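Local atomic coordinates of uncharacterized peptidase Lmo0363 (Listeria monocytogenes, PDB entry 3L4E), a protein that probably acts as a serine-type peptidase of the S51 (peptidase E-like) family, cleaving peptide bonds. Residues S9-K12 against L17-E20; G122-S127 against A131-M136; P160-T165 against E169-I174. All blocks are in the same frame, centred on the assembly; numbering follows the deposited sequence. Where two conformers were deposited one is given.

Interaction 1: residues S9-K12 against L17-E20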
# COMPACT_ATOMS: atom_id res chain seq x y z
N SER A 9 0.56 -6.91 4.70
CA SER A 9 -0.08 -7.80 3.73
C SER A 9 -1.59 -7.73 3.85
O SER A 9 -2.33 -8.01 2.90
CB SER A 9 0.33 -9.26 3.96
OG SER A 9 1.73 -9.43 3.93
N SER A 10 -2.06 -7.36 5.04
CA SER A 10 -3.47 -7.47 5.39
C SER A 10 -3.73 -6.58 6.59
O SER A 10 -3.49 -6.97 7.72
CB SER A 10 -3.80 -8.93 5.73
OG SER A 10 -5.13 -9.07 6.21
N PHE A 11 -4.21 -5.36 6.33
CA PHE A 11 -4.33 -4.39 7.41
C PHE A 11 -5.21 -4.93 8.54
O PHE A 11 -4.90 -4.74 9.71
CB PHE A 11 -4.83 -3.03 6.89
CG PHE A 11 -4.86 -1.96 7.96
CD1 PHE A 11 -3.70 -1.32 8.34
CD2 PHE A 11 -6.05 -1.63 8.61
CE1 PHE A 11 -3.70 -0.35 9.33
CE2 PHE A 11 -6.07 -0.65 9.61
CZ PHE A 11 -4.89 -0.01 9.97
N LYS A 12 -6.29 -5.62 8.18
CA LYS A 12 -7.22 -6.10 9.19
C LYS A 12 -6.58 -7.12 10.13
O LYS A 12 -7.10 -7.36 11.22
CB LYS A 12 -8.50 -6.64 8.55
CG LYS A 12 -8.33 -7.88 7.69
CD LYS A 12 -8.41 -9.15 8.50
CE LYS A 12 -8.47 -10.38 7.60
NZ LYS A 12 -8.66 -11.64 8.38
N LEU A 17 -0.72 -3.65 15.61
CA LEU A 17 0.60 -3.16 15.26
C LEU A 17 0.51 -1.72 14.77
O LEU A 17 1.40 -0.91 15.04
CB LEU A 17 1.27 -4.04 14.20
CG LEU A 17 1.46 -5.50 14.63
CD1 LEU A 17 2.24 -6.26 13.56
CD2 LEU A 17 2.16 -5.62 15.98
N PHE A 18 -0.57 -1.40 14.06
CA PHE A 18 -0.77 -0.03 13.63
C PHE A 18 -0.96 0.93 14.81
O PHE A 18 -0.38 2.03 14.82
CB PHE A 18 -1.94 0.13 12.65
CG PHE A 18 -2.08 1.53 12.14
CD1 PHE A 18 -1.16 2.05 11.23
CD2 PHE A 18 -3.11 2.35 12.59
CE1 PHE A 18 -1.27 3.35 10.79
CE2 PHE A 18 -3.23 3.63 12.15
CZ PHE A 18 -2.30 4.15 11.24
N THR A 19 -1.77 0.55 15.80
CA THR A 19 -1.97 1.41 16.96
C THR A 19 -0.70 1.52 17.81
O THR A 19 -0.50 2.51 18.49
CB THR A 19 -3.16 0.97 17.83
OG1 THR A 19 -2.94 -0.36 18.31
CG2 THR A 19 -4.44 0.99 17.01
N GLU A 20 0.15 0.50 17.78
CA GLU A 20 1.48 0.62 18.37
C GLU A 20 2.32 1.63 17.59
O GLU A 20 3.04 2.43 18.16
CB GLU A 20 2.19 -0.75 18.41
CG GLU A 20 3.61 -0.69 18.93
CD GLU A 20 4.32 -2.04 18.83
OE1 GLU A 20 3.63 -3.08 18.79
OE2 GLU A 20 5.57 -2.05 18.82

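Interaction 2: residues G122-S127 against A131-M136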
# COMPACT_ATOMS: atom_id res chain seq x y z
N GLY A 122 -0.36 -1.97 -2.24
CA GLY A 122 0.04 -0.65 -1.76
C GLY A 122 1.40 -0.65 -1.10
O GLY A 122 2.07 0.38 -1.04
N ALA A 123 1.81 -1.81 -0.59
CA ALA A 123 3.19 -1.98 -0.11
C ALA A 123 4.15 -2.26 -1.27
O ALA A 123 5.28 -1.75 -1.28
CB ALA A 123 3.28 -3.13 0.90
N VAL A 124 3.72 -3.07 -2.22
CA VAL A 124 4.60 -3.43 -3.33
C VAL A 124 5.05 -2.18 -4.10
O VAL A 124 6.22 -2.10 -4.52
CB VAL A 124 3.93 -4.47 -4.27
CG1 VAL A 124 4.77 -4.71 -5.52
CG2 VAL A 124 3.70 -5.78 -3.52
N ILE A 125 4.16 -1.20 -4.28
CA ILE A 125 4.55 -0.01 -5.05
C ILE A 125 5.58 0.90 -4.36
O ILE A 125 6.08 1.85 -4.97
CB ILE A 125 3.34 0.85 -5.54
CG1 ILE A 125 2.56 1.42 -4.35
CG2 ILE A 125 2.44 0.05 -6.46
CD1 ILE A 125 1.58 2.51 -4.78
N THR A 126 5.91 0.62 -3.10
CA THR A 126 6.98 1.37 -2.43
C THR A 126 8.37 0.93 -2.91
O THR A 126 9.36 1.63 -2.69
CB THR A 126 6.94 1.27 -0.89
OG1 THR A 126 7.22 -0.07 -0.48
CG2 THR A 126 5.59 1.71 -0.34
N SER A 127 8.44 -0.23 -3.56
CA SER A 127 9.70 -0.78 -4.06
C SER A 127 10.22 -0.02 -5.28
O SER A 127 9.52 0.82 -5.85
CB SER A 127 9.52 -2.24 -4.44
OG SER A 127 8.75 -2.36 -5.63
N ALA A 131 8.06 -5.48 -11.12
CA ALA A 131 8.07 -6.64 -12.02
C ALA A 131 7.98 -7.95 -11.25
O ALA A 131 7.32 -8.89 -11.70
CB ALA A 131 9.31 -6.62 -12.92
N TYR A 132 8.61 -8.01 -10.08
CA TYR A 132 8.68 -9.24 -9.30
C TYR A 132 7.32 -9.76 -8.84
O TYR A 132 7.19 -10.93 -8.45
CB TYR A 132 9.60 -9.06 -8.09
CG TYR A 132 9.06 -8.14 -7.00
CD1 TYR A 132 8.43 -8.65 -5.87
CD2 TYR A 132 9.19 -6.76 -7.10
CE1 TYR A 132 7.94 -7.81 -4.88
CE2 TYR A 132 8.71 -5.91 -6.12
CZ TYR A 132 8.08 -6.44 -5.01
OH TYR A 132 7.62 -5.59 -4.03
N ILE A 133 6.29 -8.91 -8.88
CA ILE A 133 4.98 -9.30 -8.38
C ILE A 133 4.07 -9.87 -9.48
O ILE A 133 2.93 -10.25 -9.21
CB ILE A 133 4.28 -8.12 -7.63
CG1 ILE A 133 3.42 -8.63 -6.47
CG2 ILE A 133 3.47 -7.25 -8.57
CD1 ILE A 133 4.21 -9.30 -5.36
N GLN A 134 4.59 -9.97 -10.70
CA GLN A 134 3.76 -10.37 -11.85
C GLN A 134 3.17 -11.78 -11.81
O GLN A 134 2.20 -12.06 -12.52
CB GLN A 134 4.50 -10.14 -13.17
CG GLN A 134 5.74 -10.99 -13.35
CD GLN A 134 6.56 -10.53 -14.53
OE1 GLN A 134 7.69 -10.06 -14.36
NE2 GLN A 134 6.00 -10.64 -15.72
N THR A 135 3.74 -12.67 -11.01
CA THR A 135 3.15 -14.00 -10.86
C THR A 135 2.01 -14.01 -9.83
O THR A 135 1.26 -14.98 -9.73
CB THR A 135 4.19 -15.11 -10.52
OG1 THR A 135 4.93 -14.74 -9.35
CG2 THR A 135 5.15 -15.32 -11.68
N MSE A 136 1.87 -12.94 -9.06
CA MSE A 136 0.74 -12.84 -8.15
C MSE A 136 -0.37 -12.01 -8.77
O MSE A 136 -1.55 -12.37 -8.71
CB MSE A 136 1.14 -12.25 -6.80
CG MSE A 136 -0.07 -11.98 -5.89
SE MSE A 136 0.38 -11.24 -4.15
CE MSE A 136 1.44 -12.75 -3.49

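Interaction 3: residues P160-T165 against E169-I174. With SO4 (sulfate ion), chain B.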
# COMPACT_ATOMS: atom_id res chain seq x y z
N PRO A 160 4.27 -9.55 -0.07
CA PRO A 160 3.21 -9.80 0.91
C PRO A 160 2.64 -11.21 0.84
O PRO A 160 2.85 -11.93 -0.15
CB PRO A 160 2.13 -8.78 0.52
CG PRO A 160 2.30 -8.63 -0.96
CD PRO A 160 3.78 -8.80 -1.25
N HIS A 161 1.93 -11.59 1.90
CA HIS A 161 1.38 -12.93 2.05
C HIS A 161 2.47 -14.01 2.03
O HIS A 161 2.21 -15.12 1.59
CB HIS A 161 0.32 -13.24 0.97
CG HIS A 161 -0.66 -12.13 0.73
ND1 HIS A 161 -1.52 -11.66 1.70
CD2 HIS A 161 -0.94 -11.42 -0.39
CE1 HIS A 161 -2.28 -10.71 1.19
NE2 HIS A 161 -1.95 -10.54 -0.08
N TYR A 162 3.68 -13.68 2.50
CA TYR A 162 4.81 -14.61 2.38
C TYR A 162 4.57 -15.94 3.08
O TYR A 162 4.25 -15.98 4.27
CB TYR A 162 6.13 -14.00 2.87
CG TYR A 162 7.30 -14.95 2.74
CD1 TYR A 162 7.89 -15.19 1.50
CD2 TYR A 162 7.81 -15.63 3.84
CE1 TYR A 162 8.96 -16.06 1.37
CE2 TYR A 162 8.88 -16.50 3.72
CZ TYR A 162 9.45 -16.72 2.48
OH TYR A 162 10.51 -17.59 2.35
N ASN A 163 4.75 -17.02 2.33
CA ASN A 163 4.53 -18.38 2.84
C ASN A 163 3.15 -18.52 3.48
O ASN A 163 2.93 -19.38 4.33
CB ASN A 163 5.63 -18.78 3.83
CG ASN A 163 5.82 -20.28 3.90
OD1 ASN A 163 5.57 -21.00 2.93
ND2 ASN A 163 6.28 -20.76 5.04
N ASN A 164 2.23 -17.66 3.05
CA ASN A 164 0.83 -17.72 3.46
C ASN A 164 -0.04 -18.27 2.34
O ASN A 164 -0.07 -17.70 1.24
CB ASN A 164 0.30 -16.33 3.81
CG ASN A 164 0.76 -15.84 5.16
OD1 ASN A 164 1.49 -14.84 5.25
ND2 ASN A 164 0.33 -16.51 6.22
N THR A 165 -0.75 -19.36 2.60
CA THR A 165 -1.76 -19.85 1.67
C THR A 165 -2.72 -18.70 1.39
O THR A 165 -3.01 -17.91 2.29
CB THR A 165 -2.52 -21.04 2.30
OG1 THR A 165 -1.59 -22.04 2.73
CG2 THR A 165 -3.49 -21.66 1.30
N GLU A 169 3.25 -21.32 -2.93
CA GLU A 169 4.14 -21.61 -4.04
C GLU A 169 4.54 -20.34 -4.79
O GLU A 169 5.69 -20.20 -5.21
CB GLU A 169 3.56 -22.67 -4.99
CG GLU A 169 2.04 -22.75 -5.03
CD GLU A 169 1.56 -23.93 -5.86
OE1 GLU A 169 2.40 -24.57 -6.53
OE2 GLU A 169 0.35 -24.22 -5.85
N ILE A 170 3.60 -19.42 -4.94
CA ILE A 170 3.87 -18.15 -5.62
C ILE A 170 5.01 -17.39 -4.95
O ILE A 170 5.98 -17.00 -5.60
CB ILE A 170 2.63 -17.25 -5.69
CG1 ILE A 170 1.65 -17.79 -6.73
CG2 ILE A 170 3.03 -15.81 -6.01
CD1 ILE A 170 0.32 -17.07 -6.75
N THR A 171 4.88 -17.15 -3.64
CA THR A 171 5.87 -16.36 -2.92
C THR A 171 7.22 -17.07 -2.82
O THR A 171 8.27 -16.43 -2.82
CB THR A 171 5.38 -15.94 -1.51
OG1 THR A 171 5.02 -17.09 -0.74
CG2 THR A 171 4.16 -15.01 -1.62
N GLN A 172 7.19 -18.40 -2.74
CA GLN A 172 8.41 -19.20 -2.72
C GLN A 172 9.20 -19.02 -4.01
O GLN A 172 10.42 -18.84 -3.99
CB GLN A 172 8.06 -20.68 -2.53
CG GLN A 172 7.51 -21.03 -1.16
CD GLN A 172 8.52 -20.82 -0.06
OE1 GLN A 172 8.17 -20.46 1.07
NE2 GLN A 172 9.79 -21.05 -0.37
N LYS A 173 8.50 -19.09 -5.14
CA LYS A 173 9.14 -18.99 -6.44
C LYS A 173 9.67 -17.58 -6.72
O LYS A 173 10.63 -17.41 -7.46
CB LYS A 173 8.20 -19.46 -7.54
CG LYS A 173 7.97 -20.97 -7.51
CD LYS A 173 7.06 -21.45 -8.62
CE LYS A 173 6.97 -22.97 -8.62
NZ LYS A 173 6.05 -23.48 -9.67
N ILE A 174 9.04 -16.58 -6.10
CA ILE A 174 9.50 -15.21 -6.24
C ILE A 174 10.82 -15.00 -5.51
O ILE A 174 11.75 -14.40 -6.05
CB ILE A 174 8.44 -14.20 -5.74
CG1 ILE A 174 7.23 -14.22 -6.68
CG2 ILE A 174 9.03 -12.79 -5.63
CD1 ILE A 174 6.16 -13.21 -6.33
S SO4 B . 1.49 -15.48 9.81
O1 SO4 B . 0.37 -14.86 9.10
O2 SO4 B . 0.98 -16.16 11.00
O3 SO4 B . 2.16 -16.44 8.93
O4 SO4 B . 2.44 -14.45 10.21

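Interaction 1: residues S9-K12 against L17-E20
Phe11 and Phe18 are the residues whose backbones come closest here, and their CA atoms are still 8.4 Å apart. Residues 9-12 form a loop after strand 4-8 and enter a short 3-10 turn at Phe11. Residues 17-20 belong to helix 15-21. The chain therefore leaves the strand, passes through the loop and enters the helix. The gap between the two backbones is bridged by the two phenyl rings.

In Phe11 the ring carbon CG lies anti to the backbone N (chi1 -175°), and this carries the ring out to the helix although its CB does not point there. Phe18 has nearly the same first torsion, but its CB already points at the loop. The rings make an edge-to-face, T-shaped pair. Their centroids are 5.4 Å apart and their planes meet at 66°. The edge of Phe11 that does the touching is CE1 and CZ. CE1 lies 3.7 Å from CG of Phe18 and 3.8 Å from CB of Phe18. CZ of Phe11 is 3.9 Å from CD2 of Phe18. The edge meets the Phe18 ring obliquely near its root, close to the CB-CG bond.

Both rings belong to a larger aromatic and aliphatic cluster. Phe11 also meets Tyr84 edge-to-face, Phe18 meets Phe6 in the same way, and both touch Ile117 of strand 115-119. Next to the pair, the N of Phe11 is hydrogen-bonded to Glu119, and the O of Ser9 to Ser120, a charge-relay residue by similarity.

The contact is wholly apolar and buried. It depends on ring shape and on the weak attraction between C-H edge and pi face. It packs helix 15-21 against the loop that runs past the probable nucleophile.

Interaction 2: residues G122-S127 against A131-M136
Val124 and Tyr132 meet because of their first torsions. In Val124, CG1 is anti to the backbone N (chi1 173°), which sends both methyls to residues 131-136. In Tyr132, CG sits between the backbone N and the carbonyl carbon (chi1 70°), and the ring reaches back toward the turn 124-127. The two side chains approach from opposite directions. CG1 of Val124 lies 3.3 Å from OH of Tyr132 and 3.8 Å from its CZ. The other methyl, CG2, packs on CD1 of Ile133 at 4.0 Å.

Ser127 comes to the rim of the tyrosine ring. Its OG lies in the ring plane, 3.6 Å from CE2 of Tyr132. This hydroxyl is held by its own turn, because OG donates to O of Val124 at 2.8 Å. The N of Ser127 donates to the same oxygen, as expected in this type I turn, so two bonds grip that carbonyl.

The tyrosine OH is hydrogen-bonded to O of Thr158 on strand 157-159. The side chain of Val124 offers only carbon. The contact is buried and mainly apolar, with its hydroxyls satisfied by backbone carbonyls. It packs the short helix after Ser120, the probable nucleophile, and the turn 124-127 against the next loop.

Interaction 3: residues P160-T165 against E169-I174
Thr171 meets the loop 160-165 with both branches of its side chain. OG1 lies between the backbone N and the carbonyl carbon (chi1 57°) and faces the backbone of the loop. It accepts a hydrogen bond from N of Asn163 at 3.1 Å, with an N-H...O angle of 158°. The same hydroxyl is hydrogen-bonded to O of Phe167, just before the helix, and O of Lys168, which must share its one proton. The methyl CG2 lies 3.7 Å from O of Pro160 and 3.8 Å from O of His161.

Residues 161-164 form a type II turn, closed by N of Asn164 and O of His161 at 2.9 Å. Asn163 takes the left-handed conformation at its third position. In Tyr162, CG is anti to the backbone N (chi1 -180°), which brings the ring end nearer the helix; CD1 lies 4.0 Å from CB of Thr171. The ring runs on towards Gln172, whose chain bends at its second torsion; the two side chains cross at about a right angle.

Asn164 points away from the helix. Its ND2 donates to sulfate O3 at 3.3 Å, with a weaker bond to O1. Ser188, His190 and Arg204 also bind this ion, which probably came from the crystallisation liquor.

His161, a charge-relay residue by similarity, stacks on Phe167, and its ND1 is bonded to Asn189. One threonine hydroxyl thus ties the turn that carries this histidine to helix 168-177.

How the interactions relate
Interactions 1 and 2 are buried, while interaction 3 is partly open and lies farthest from the chain's centre. Their chemistry follows this. Interaction 1 is an aromatic pair, interaction 2 is aliphatic packing round a tyrosine, and interaction 3 has a hydrogen bond to the backbone and polar side chains at its margin. Interaction 3 holds His161; the touching side chains of the other two lie near the probable active site. Interaction 1 meets interaction 3 where OG of Ser9 and N of His161 lie 3.0 Å apart, a probable hydrogen bond. Interactions 2 and 3 share packing, with Ile170 and Ile174 of helix 168-177 against Tyr132 and Thr135. Interactions 1 and 2 come within about 6 Å, nearest atoms, without touching.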